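Local coordinates for protein aspartokinase 1, chloroplastic (Arabidopsis thaliana, PDB 2CDQ) that catalyses the ATP-dependent phosphorylation of L-aspartate to 4-phospho-L-aspartate, the first step of lysine, threonine, methionine and isoleucine synthesis, and binds lysine and S-adenosylmethionine as allosteric effectors, at residues Gly77-Ala88 / Leu126-Leu135; Thr260-Thr270 / Val475-Glu484. All blocks are in the same frame, centred on the assembly; numbering follows the deposited sequence.

Interaction 1: residues Gly77-Ala88 / Leu126-Leu135; sequences GEKAVSCGVSNA and LKGIAMMKEL
Val81 packs on Ile129 near the end of helix 113-132 and on Lys133 and Leu135 just beyond it, while Val85 packs on Met131 of the helix. In Val81, CG1 stands anti to the backbone N (chi1 165°) and lies by the Lys133 carbonyl, while CG2 enters the angle between two aliphatic chains: it is 3.7 Å from Leu135 CB, whose side chain runs at about a right angle to the valine, and 3.9 Å from Ile129 CG2. Val85 sets its fork against Met131, both CG1 and CG2 being 3.6 Å from Met131 CG; the methionine chain bends at chi2 and chi3, which brings CE back onto CG2 as well. Elsewhere the first segment offers alanine methyls: Ala80 CB faces Leu126 CD2 and Ile129 CG2, and Ala88 CB lies 3.8 Å from Ala130 CB. The backbones run close here, Ala80 CA and Ala130 CA being 4.6 Å apart. A water 2.9 Å from Gly84 N accepts from it and is placed to donate to Ala130 O, though other acceptors compete for its protons. Behind this seam Leu135 touches Arg140 of helix 137-161, which forms a salt bridge with Glu78. The arrangement is packing of helix 69-80 and the turn that follows it against the C-terminal part of helix 113-132 through small alanine side chains, within the amino acid kinase domain.

Interaction 2: residues Thr260-Thr270 / Val475-Glu484; sequences TCDPTIYKRAT and VQALHKSFFE
Tyr266 and His479 form the aromatic part of this contact, an offset edge-to-face pair with planes at 78° and centroids 5.2 Å apart, the tyrosine presenting its edge to the imidazole face. Tyr266 carries its CG opposite the backbone N, and its ring lies between Gln476 CB on one face and Arg268 CB on the other. Thr260 CG2 makes a CH-pi contact over the Phe483 ring, 3.9 Å from the centroid and 18° off the normal, and Cys261 SG approaches the imidazole obliquely.

Hydrogen bonds at both imidazole nitrogens limit the rotation of His479, and one at the hydroxyl holds Tyr266. Glu484 OE2 accepts twice: Tyr266 OH donates to its syn lone pair at 2.5 Å, and His479 ND1 donates to the anti lone pair at 3.2 Å, nearly in the imidazole plane. Across the ring, His479 NE2 pairs with Thr260 OG1, which also accepts from Thr270 N. Gln476 NE2 adds a weak bond to Ile265 O.

The charged component is a salt bridge of 3.3 Å between Arg268 NE and Glu484 OE1; the guanidinium and carboxylate planes stand 90° apart, and the nitrogen comes from above the carboxylate.

Apolar contacts extend the interface: Ile265 CG2 and Cys261 CB both approach Val475 CG1. Helix 468-483 thus receives the 260-270 loop on one side, while Ala477 and Ser481 touch helix 432-446. Val475 also packs on Ile423 of strand 420-427, and Phe483 on Leu332 and Ile335 of strand 332-339.

How the interactions relate
Followed from the N terminus, the chain closes interaction 1 first, when helix 113-132 returns to the end of helix 69-80 after a largely helical excursion through helix 92-108. Interaction 2 opens later, in the loop between strands 248-253 and 274-276, and closes 205 residues on, at helix 468-483. The two loops are in series, neither nested nor crossed. Their closures differ in reach: 77-88 with 126-135 stays within the amino acid kinase domain, whereas 260-270 with 475-484 joins that domain to the second ACT domain. The contacts lie on opposite sides of the chain's centre, with centres 46 Å apart and nearest atoms about 25 Å apart.

Interaction 1: residues Gly77-Ala88 / Leu126-Leu135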
loop_
_atom_site.group_PDB
_atom_site.type_symbol
_atom_site.label_atom_id
_atom_site.label_comp_id
_atom_site.label_asym_id
_atom_site.label_seq_id
_atom_site.Cartn_x
_atom_site.Cartn_y
_atom_site.Cartn_z
ATOM N N GLY A 77 -26.961 24.192 9.311
ATOM C CA GLY A 77 -26.110 24.996 8.440
ATOM C C GLY A 77 -26.376 24.718 6.977
ATOM O O GLY A 77 -26.747 25.623 6.232
ATOM N N GLU A 78 -26.202 23.460 6.572
ATOM C CA GLU A 78 -26.455 23.045 5.190
ATOM C C GLU A 78 -27.837 23.464 4.694
ATOM O O GLU A 78 -27.970 23.929 3.565
ATOM C CB GLU A 78 -26.289 21.531 5.019
ATOM C CG GLU A 78 -24.945 21.088 4.450
ATOM C CD GLU A 78 -24.063 20.401 5.485
ATOM O OE1 GLU A 78 -24.468 19.335 6.013
ATOM O OE2 GLU A 78 -22.957 20.920 5.758
ATOM N N LYS A 79 -28.855 23.296 5.539
ATOM C CA LYS A 79 -30.234 23.602 5.159
ATOM C C LYS A 79 -30.438 25.096 4.958
ATOM O O LYS A 79 -31.118 25.517 4.013
ATOM C CB LYS A 79 -31.231 23.048 6.184
ATOM C CG LYS A 79 -31.625 21.595 5.925
ATOM C CD LYS A 79 -32.816 21.156 6.770
ATOM C CE LYS A 79 -33.067 19.652 6.640
ATOM N NZ LYS A 79 -34.203 19.189 7.490
ATOM N N ALA A 80 -29.830 25.889 5.839
ATOM C CA ALA A 80 -29.896 27.346 5.757
ATOM C C ALA A 80 -29.389 27.883 4.413
ATOM O O ALA A 80 -29.961 28.831 3.870
ATOM C CB ALA A 80 -29.132 27.975 6.912
ATOM N N VAL A 81 -28.335 27.265 3.875
ATOM C CA VAL A 81 -27.720 27.691 2.612
ATOM C C VAL A 81 -28.743 27.838 1.480
ATOM O O VAL A 81 -28.591 28.704 0.607
ATOM C CB VAL A 81 -26.562 26.736 2.182
ATOM C CG1 VAL A 81 -26.172 26.941 0.722
ATOM C CG2 VAL A 81 -25.348 26.929 3.074
ATOM N N SER A 82 -29.794 27.020 1.508
ATOM C CA SER A 82 -30.733 26.980 0.386
ATOM C C SER A 82 -32.226 26.876 0.731
ATOM O O SER A 82 -33.005 26.353 -0.065
ATOM C CB SER A 82 -30.327 25.867 -0.590
ATOM O OG SER A 82 -30.021 24.671 0.109
ATOM N N CYS A 83 -32.637 27.387 1.889
ATOM C CA CYS A 83 -34.064 27.376 2.236
ATOM C C CYS A 83 -34.752 28.745 2.087
ATOM O O CYS A 83 -35.981 28.827 2.092
ATOM C CB CYS A 83 -34.286 26.811 3.642
ATOM S SG CYS A 83 -33.640 27.842 4.977
ATOM N N GLY A 84 -33.965 29.809 1.952
ATOM C CA GLY A 84 -34.515 31.159 1.909
ATOM C C GLY A 84 -34.526 31.778 3.293
ATOM O O GLY A 84 -34.495 31.063 4.294
ATOM N N VAL A 85 -34.584 33.107 3.348
ATOM C CA VAL A 85 -34.466 33.846 4.610
ATOM C C VAL A 85 -35.676 33.661 5.517
ATOM O O VAL A 85 -35.525 33.331 6.696
ATOM C CB VAL A 85 -34.283 35.358 4.383
ATOM C CG1 VAL A 85 -33.635 35.999 5.613
ATOM C CG2 VAL A 85 -33.461 35.618 3.129
ATOM N N SER A 86 -36.867 33.885 4.963
ATOM C CA SER A 86 -38.119 33.793 5.719
ATOM C C SER A 86 -38.288 32.431 6.390
ATOM O O SER A 86 -38.938 32.323 7.435
ATOM C CB SER A 86 -39.315 34.079 4.808
ATOM O OG SER A 86 -39.306 33.232 3.669
ATOM N N ASN A 87 -37.673 31.410 5.791
ATOM C CA ASN A 87 -37.830 30.018 6.212
ATOM C C ASN A 87 -36.851 29.539 7.284
ATOM O O ASN A 87 -37.075 28.489 7.898
ATOM C CB ASN A 87 -37.735 29.095 4.995
ATOM C CG ASN A 87 -38.785 29.397 3.952
ATOM O OD1 ASN A 87 -39.962 29.585 4.268
ATOM N ND2 ASN A 87 -38.364 29.441 2.696
ATOM N N ALA A 88 -35.781 30.307 7.503
ATOM C CA ALA A 88 -34.699 29.928 8.425
ATOM C C ALA A 88 -35.175 29.650 9.849
ATOM O O ALA A 88 -34.650 28.762 10.527
ATOM C CB ALA A 88 -33.604 30.983 8.432
ATOM N N LEU A 126 -28.014 31.598 11.610
ATOM C CA LEU A 126 -28.616 30.811 10.539
ATOM C C LEU A 126 -29.394 31.706 9.578
ATOM O O LEU A 126 -29.392 31.478 8.366
ATOM C CB LEU A 126 -29.512 29.707 11.112
ATOM C CG LEU A 126 -28.822 28.527 11.808
ATOM C CD1 LEU A 126 -29.811 27.773 12.693
ATOM C CD2 LEU A 126 -28.162 27.584 10.801
ATOM N N LYS A 127 -30.043 32.730 10.127
ATOM C CA LYS A 127 -30.730 33.739 9.325
ATOM C C LYS A 127 -29.722 34.418 8.399
ATOM O O LYS A 127 -30.036 34.732 7.245
ATOM C CB LYS A 127 -31.412 34.764 10.231
ATOM C CG LYS A 127 -32.777 35.244 9.746
ATOM C CD LYS A 127 -33.669 35.589 10.955
ATOM C CE LYS A 127 -34.989 36.265 10.561
ATOM N NZ LYS A 127 -34.839 37.739 10.340
ATOM N N GLY A 128 -28.508 34.623 8.913
ATOM C CA GLY A 128 -27.402 35.168 8.132
ATOM C C GLY A 128 -26.984 34.256 6.991
ATOM O O GLY A 128 -26.935 34.682 5.838
ATOM N N ILE A 129 -26.691 32.998 7.321
ATOM C CA ILE A 129 -26.360 31.966 6.330
ATOM C C ILE A 129 -27.448 31.866 5.249
ATOM O O ILE A 129 -27.141 31.771 4.060
ATOM C CB ILE A 129 -26.116 30.575 7.007
ATOM C CG1 ILE A 129 -25.023 30.686 8.076
ATOM C CG2 ILE A 129 -25.728 29.510 5.973
ATOM C CD1 ILE A 129 -25.014 29.572 9.086
ATOM N N ALA A 130 -28.709 31.912 5.679
ATOM C CA ALA A 130 -29.861 31.816 4.783
ATOM C C ALA A 130 -29.911 32.951 3.771
ATOM O O ALA A 130 -30.177 32.713 2.594
ATOM C CB ALA A 130 -31.149 31.770 5.581
ATOM N N MET A 131 -29.663 34.174 4.244
ATOM C CA MET A 131 -29.610 35.369 3.390
ATOM C C MET A 131 -28.481 35.316 2.365
ATOM O O MET A 131 -28.680 35.635 1.188
ATOM C CB MET A 131 -29.454 36.641 4.240
ATOM C CG MET A 131 -30.686 37.543 4.290
ATOM S SD MET A 131 -30.741 38.832 3.019
ATOM C CE MET A 131 -31.213 37.926 1.539
ATOM N N MET A 132 -27.304 34.904 2.830
ATOM C CA MET A 132 -26.074 34.985 2.051
ATOM C C MET A 132 -25.853 33.776 1.139
ATOM O O MET A 132 -25.070 33.853 0.189
ATOM C CB MET A 132 -24.871 35.170 2.988
ATOM C CG MET A 132 -25.001 36.328 3.991
ATOM S SD MET A 132 -25.197 37.964 3.244
ATOM C CE MET A 132 -23.608 38.143 2.423
ATOM N N LYS A 133 -26.544 32.672 1.437
ATOM C CA LYS A 133 -26.406 31.391 0.709
ATOM C C LYS A 133 -24.964 30.864 0.644
ATOM O O LYS A 133 -24.576 30.224 -0.334
ATOM C CB LYS A 133 -27.011 31.484 -0.698
ATOM C CG LYS A 133 -28.463 31.932 -0.726
ATOM C CD LYS A 133 -29.124 31.534 -2.035
ATOM C CE LYS A 133 -30.613 31.836 -2.021
ATOM N NZ LYS A 133 -30.876 33.284 -2.235
ATOM N N GLU A 134 -24.193 31.135 1.698
ATOM C CA GLU A 134 -22.766 30.794 1.775
ATOM C C GLU A 134 -22.399 30.298 3.173
ATOM O O GLU A 134 -22.731 30.937 4.182
ATOM C CB GLU A 134 -21.888 32.009 1.443
ATOM C CG GLU A 134 -21.934 32.492 -0.001
ATOM C CD GLU A 134 -21.272 33.854 -0.197
ATOM O OE1 GLU A 134 -21.149 34.282 -1.369
ATOM O OE2 GLU A 134 -20.880 34.496 0.807
ATOM N N LEU A 135 -21.701 29.167 3.222
ATOM C CA LEU A 135 -21.257 28.585 4.481
ATOM C C LEU A 135 -19.759 28.256 4.428
ATOM O O LEU A 135 -19.360 27.185 3.963
ATOM C CB LEU A 135 -22.100 27.347 4.817
ATOM C CG LEU A 135 -21.921 26.655 6.176
ATOM C CD1 LEU A 135 -22.243 27.591 7.338
ATOM C CD2 LEU A 135 -22.775 25.390 6.247
HETATM O O HOH W 1 -31.231 30.389 1.241
#

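Interaction 2: residues Thr260-Thr270 / Val475-Glu484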
loop_
_atom_site.group_PDB
_atom_site.type_symbol
_atom_site.label_atom_id
_atom_site.label_comp_id
_atom_site.label_asym_id
_atom_site.label_seq_id
_atom_site.Cartn_x
_atom_site.Cartn_y
_atom_site.Cartn_z
ATOM N N THR A 260 -13.194 -6.627 23.559
ATOM C CA THR A 260 -12.537 -7.534 22.619
ATOM C C THR A 260 -13.158 -7.468 21.226
ATOM O O THR A 260 -12.584 -7.983 20.267
ATOM C CB THR A 260 -12.534 -8.991 23.125
ATOM O OG1 THR A 260 -13.865 -9.383 23.473
ATOM C CG2 THR A 260 -11.654 -9.131 24.346
ATOM N N CYS A 261 -14.335 -6.848 21.133
ATOM C CA CYS A 261 -14.982 -6.495 19.861
ATOM C C CYS A 261 -16.164 -5.583 20.166
ATOM O O CYS A 261 -16.387 -5.227 21.324
ATOM C CB CYS A 261 -15.449 -7.735 19.090
ATOM S SG CYS A 261 -16.832 -8.626 19.844
ATOM N N ASP A 262 -16.919 -5.207 19.135
ATOM C CA ASP A 262 -18.100 -4.363 19.322
ATOM C C ASP A 262 -19.307 -5.208 19.776
ATOM O O ASP A 262 -19.751 -6.092 19.049
ATOM C CB ASP A 262 -18.394 -3.574 18.042
ATOM C CG ASP A 262 -19.641 -2.708 18.145
ATOM O OD1 ASP A 262 -20.167 -2.312 17.083
ATOM O OD2 ASP A 262 -20.098 -2.414 19.269
ATOM N N PRO A 263 -19.821 -4.949 20.998
ATOM C CA PRO A 263 -20.955 -5.691 21.566
ATOM C C PRO A 263 -22.234 -5.604 20.737
ATOM O O PRO A 263 -23.092 -6.484 20.835
ATOM C CB PRO A 263 -21.162 -5.029 22.933
ATOM C CG PRO A 263 -20.496 -3.713 22.829
ATOM C CD PRO A 263 -19.326 -3.932 21.940
ATOM N N THR A 264 -22.348 -4.548 19.935
ATOM C CA THR A 264 -23.434 -4.382 18.975
ATOM C C THR A 264 -23.426 -5.507 17.944
ATOM O O THR A 264 -24.461 -5.845 17.378
ATOM C CB THR A 264 -23.289 -3.043 18.230
ATOM O OG1 THR A 264 -23.121 -1.984 19.180
ATOM C CG2 THR A 264 -24.512 -2.754 17.365
ATOM N N ILE A 265 -22.249 -6.083 17.720
ATOM C CA ILE A 265 -22.027 -7.085 16.685
ATOM C C ILE A 265 -22.088 -8.493 17.276
ATOM O O ILE A 265 -22.660 -9.411 16.669
ATOM C CB ILE A 265 -20.666 -6.831 15.987
ATOM C CG1 ILE A 265 -20.712 -5.499 15.235
ATOM C CG2 ILE A 265 -20.279 -7.978 15.057
ATOM C CD1 ILE A 265 -19.371 -4.865 15.016
ATOM N N TYR A 266 -21.501 -8.648 18.460
ATOM C CA TYR A 266 -21.475 -9.923 19.169
ATOM C C TYR A 266 -21.504 -9.658 20.679
ATOM O O TYR A 266 -20.621 -8.978 21.214
ATOM C CB TYR A 266 -20.240 -10.728 18.740
ATOM C CG TYR A 266 -20.083 -12.108 19.357
ATOM C CD1 TYR A 266 -18.849 -12.528 19.833
ATOM C CD2 TYR A 266 -21.155 -12.996 19.450
ATOM C CE1 TYR A 266 -18.681 -13.792 20.392
ATOM C CE2 TYR A 266 -21.000 -14.266 20.018
ATOM C CZ TYR A 266 -19.757 -14.655 20.487
ATOM O OH TYR A 266 -19.571 -15.900 21.050
ATOM N N LYS A 267 -22.529 -10.182 21.352
ATOM C CA LYS A 267 -22.807 -9.864 22.765
ATOM C C LYS A 267 -21.665 -10.175 23.737
ATOM O O LYS A 267 -21.575 -9.571 24.809
ATOM C CB LYS A 267 -24.089 -10.566 23.240
ATOM C CG LYS A 267 -25.398 -9.935 22.746
ATOM C CD LYS A 267 -25.723 -8.614 23.458
ATOM C CE LYS A 267 -26.951 -7.931 22.858
ATOM N NZ LYS A 267 -28.226 -8.557 23.301
ATOM N N ARG A 268 -20.790 -11.099 23.341
ATOM C CA ARG A 268 -19.767 -11.652 24.224
ATOM C C ARG A 268 -18.494 -10.816 24.345
ATOM O O ARG A 268 -17.500 -11.278 24.912
ATOM C CB ARG A 268 -19.413 -13.064 23.766
ATOM C CG ARG A 268 -20.471 -14.097 24.077
ATOM C CD ARG A 268 -20.019 -14.993 25.202
ATOM N NE ARG A 268 -20.527 -16.347 25.011
ATOM C CZ ARG A 268 -21.514 -16.880 25.716
ATOM N NH1 ARG A 268 -22.096 -16.182 26.683
ATOM N NH2 ARG A 268 -21.911 -18.120 25.462
ATOM N N ALA A 269 -18.524 -9.592 23.822
ATOM C CA ALA A 269 -17.407 -8.659 23.968
ATOM C C ALA A 269 -16.973 -8.555 25.434
ATOM O O ALA A 269 -17.810 -8.391 26.316
ATOM C CB ALA A 269 -17.796 -7.303 23.427
ATOM N N THR A 270 -15.671 -8.664 25.687
ATOM C CA THR A 270 -15.120 -8.677 27.052
ATOM C C THR A 270 -14.181 -7.481 27.239
ATOM O O THR A 270 -13.548 -7.051 26.276
ATOM C CB THR A 270 -14.360 -10.009 27.325
ATOM O OG1 THR A 270 -15.207 -11.113 27.000
ATOM C CG2 THR A 270 -13.936 -10.147 28.785
ATOM N N VAL A 475 -16.578 -12.192 12.371
ATOM C CA VAL A 475 -16.128 -11.575 13.615
ATOM C C VAL A 475 -16.490 -12.461 14.809
ATOM O O VAL A 475 -15.655 -12.724 15.677
ATOM C CB VAL A 475 -16.691 -10.144 13.790
ATOM C CG1 VAL A 475 -16.416 -9.626 15.185
ATOM C CG2 VAL A 475 -16.084 -9.203 12.763
ATOM N N GLN A 476 -17.728 -12.939 14.826
ATOM C CA GLN A 476 -18.204 -13.821 15.886
ATOM C C GLN A 476 -17.381 -15.102 15.960
ATOM O O GLN A 476 -16.953 -15.503 17.044
ATOM C CB GLN A 476 -19.682 -14.150 15.682
ATOM C CG GLN A 476 -20.588 -12.928 15.731
ATOM C CD GLN A 476 -22.022 -13.242 15.359
ATOM O OE1 GLN A 476 -22.454 -14.396 15.397
ATOM N NE2 GLN A 476 -22.773 -12.209 15.000
ATOM N N ALA A 477 -17.157 -15.732 14.808
ATOM C CA ALA A 477 -16.334 -16.937 14.731
ATOM C C ALA A 477 -14.910 -16.689 15.256
ATOM O O ALA A 477 -14.400 -17.457 16.080
ATOM C CB ALA A 477 -16.302 -17.459 13.311
ATOM N N LEU A 478 -14.287 -15.606 14.796
ATOM C CA LEU A 478 -12.937 -15.255 15.221
ATOM C C LEU A 478 -12.865 -15.030 16.733
ATOM O O LEU A 478 -11.932 -15.495 17.395
ATOM C CB LEU A 478 -12.424 -14.033 14.449
ATOM C CG LEU A 478 -12.021 -14.256 12.980
ATOM C CD1 LEU A 478 -11.677 -12.942 12.308
ATOM C CD2 LEU A 478 -10.856 -15.243 12.829
ATOM N N HIS A 479 -13.865 -14.339 17.273
ATOM C CA HIS A 479 -13.937 -14.066 18.701
ATOM C C HIS A 479 -14.073 -15.358 19.495
ATOM O O HIS A 479 -13.422 -15.530 20.524
ATOM C CB HIS A 479 -15.107 -13.135 18.996
ATOM C CG HIS A 479 -15.077 -12.547 20.370
ATOM N ND1 HIS A 479 -15.573 -13.208 21.472
ATOM C CD2 HIS A 479 -14.615 -11.354 20.819
ATOM C CE1 HIS A 479 -15.414 -12.449 22.544
ATOM N NE2 HIS A 479 -14.839 -11.319 22.173
ATOM N N LYS A 480 -14.915 -16.265 19.003
ATOM C CA LYS A 480 -15.123 -17.572 19.633
ATOM C C LYS A 480 -13.818 -18.362 19.742
ATOM O O LYS A 480 -13.560 -19.009 20.759
ATOM C CB LYS A 480 -16.158 -18.390 18.850
ATOM C CG LYS A 480 -17.620 -18.038 19.128
ATOM C CD LYS A 480 -18.529 -18.710 18.106
ATOM C CE LYS A 480 -19.996 -18.363 18.326
ATOM N NZ LYS A 480 -20.814 -18.672 17.111
ATOM N N SER A 481 -13.001 -18.284 18.691
ATOM C CA SER A 481 -11.758 -19.042 18.586
ATOM C C SER A 481 -10.625 -18.471 19.446
ATOM O O SER A 481 -9.771 -19.214 19.926
ATOM C CB SER A 481 -11.327 -19.102 17.117
ATOM O OG SER A 481 -10.255 -20.008 16.908
ATOM N N PHE A 482 -10.627 -17.153 19.637
ATOM C CA PHE A 482 -9.510 -16.459 20.273
ATOM C C PHE A 482 -9.743 -16.094 21.731
ATOM O O PHE A 482 -8.803 -16.082 22.522
ATOM C CB PHE A 482 -9.152 -15.193 19.489
ATOM C CG PHE A 482 -8.211 -15.435 18.338
ATOM C CD1 PHE A 482 -8.690 -15.497 17.030
ATOM C CD2 PHE A 482 -6.845 -15.597 18.560
ATOM C CE1 PHE A 482 -7.824 -15.720 15.958
ATOM C CE2 PHE A 482 -5.974 -15.825 17.499
ATOM C CZ PHE A 482 -6.467 -15.884 16.192
ATOM N N PHE A 483 -10.991 -15.794 22.080
ATOM C CA PHE A 483 -11.311 -15.292 23.410
ATOM C C PHE A 483 -12.216 -16.225 24.206
ATOM O O PHE A 483 -12.418 -16.025 25.406
ATOM C CB PHE A 483 -11.938 -13.902 23.313
ATOM C CG PHE A 483 -11.043 -12.880 22.676
ATOM C CD1 PHE A 483 -11.276 -12.452 21.373
ATOM C CD2 PHE A 483 -9.962 -12.349 23.375
ATOM C CE1 PHE A 483 -10.448 -11.506 20.775
ATOM C CE2 PHE A 483 -9.128 -11.404 22.788
ATOM C CZ PHE A 483 -9.370 -10.983 21.485
ATOM N N GLU A 484 -12.758 -17.240 23.544
ATOM C CA GLU A 484 -13.676 -18.159 24.208
ATOM C C GLU A 484 -13.151 -19.598 24.260
ATOM O O GLU A 484 -13.778 -20.469 24.870
ATOM C CB GLU A 484 -15.064 -18.104 23.560
ATOM C CG GLU A 484 -15.781 -16.770 23.741
ATOM C CD GLU A 484 -17.110 -16.712 23.009
ATOM O OE1 GLU A 484 -17.997 -17.536 23.314
ATOM O OE2 GLU A 484 -17.270 -15.833 22.135
#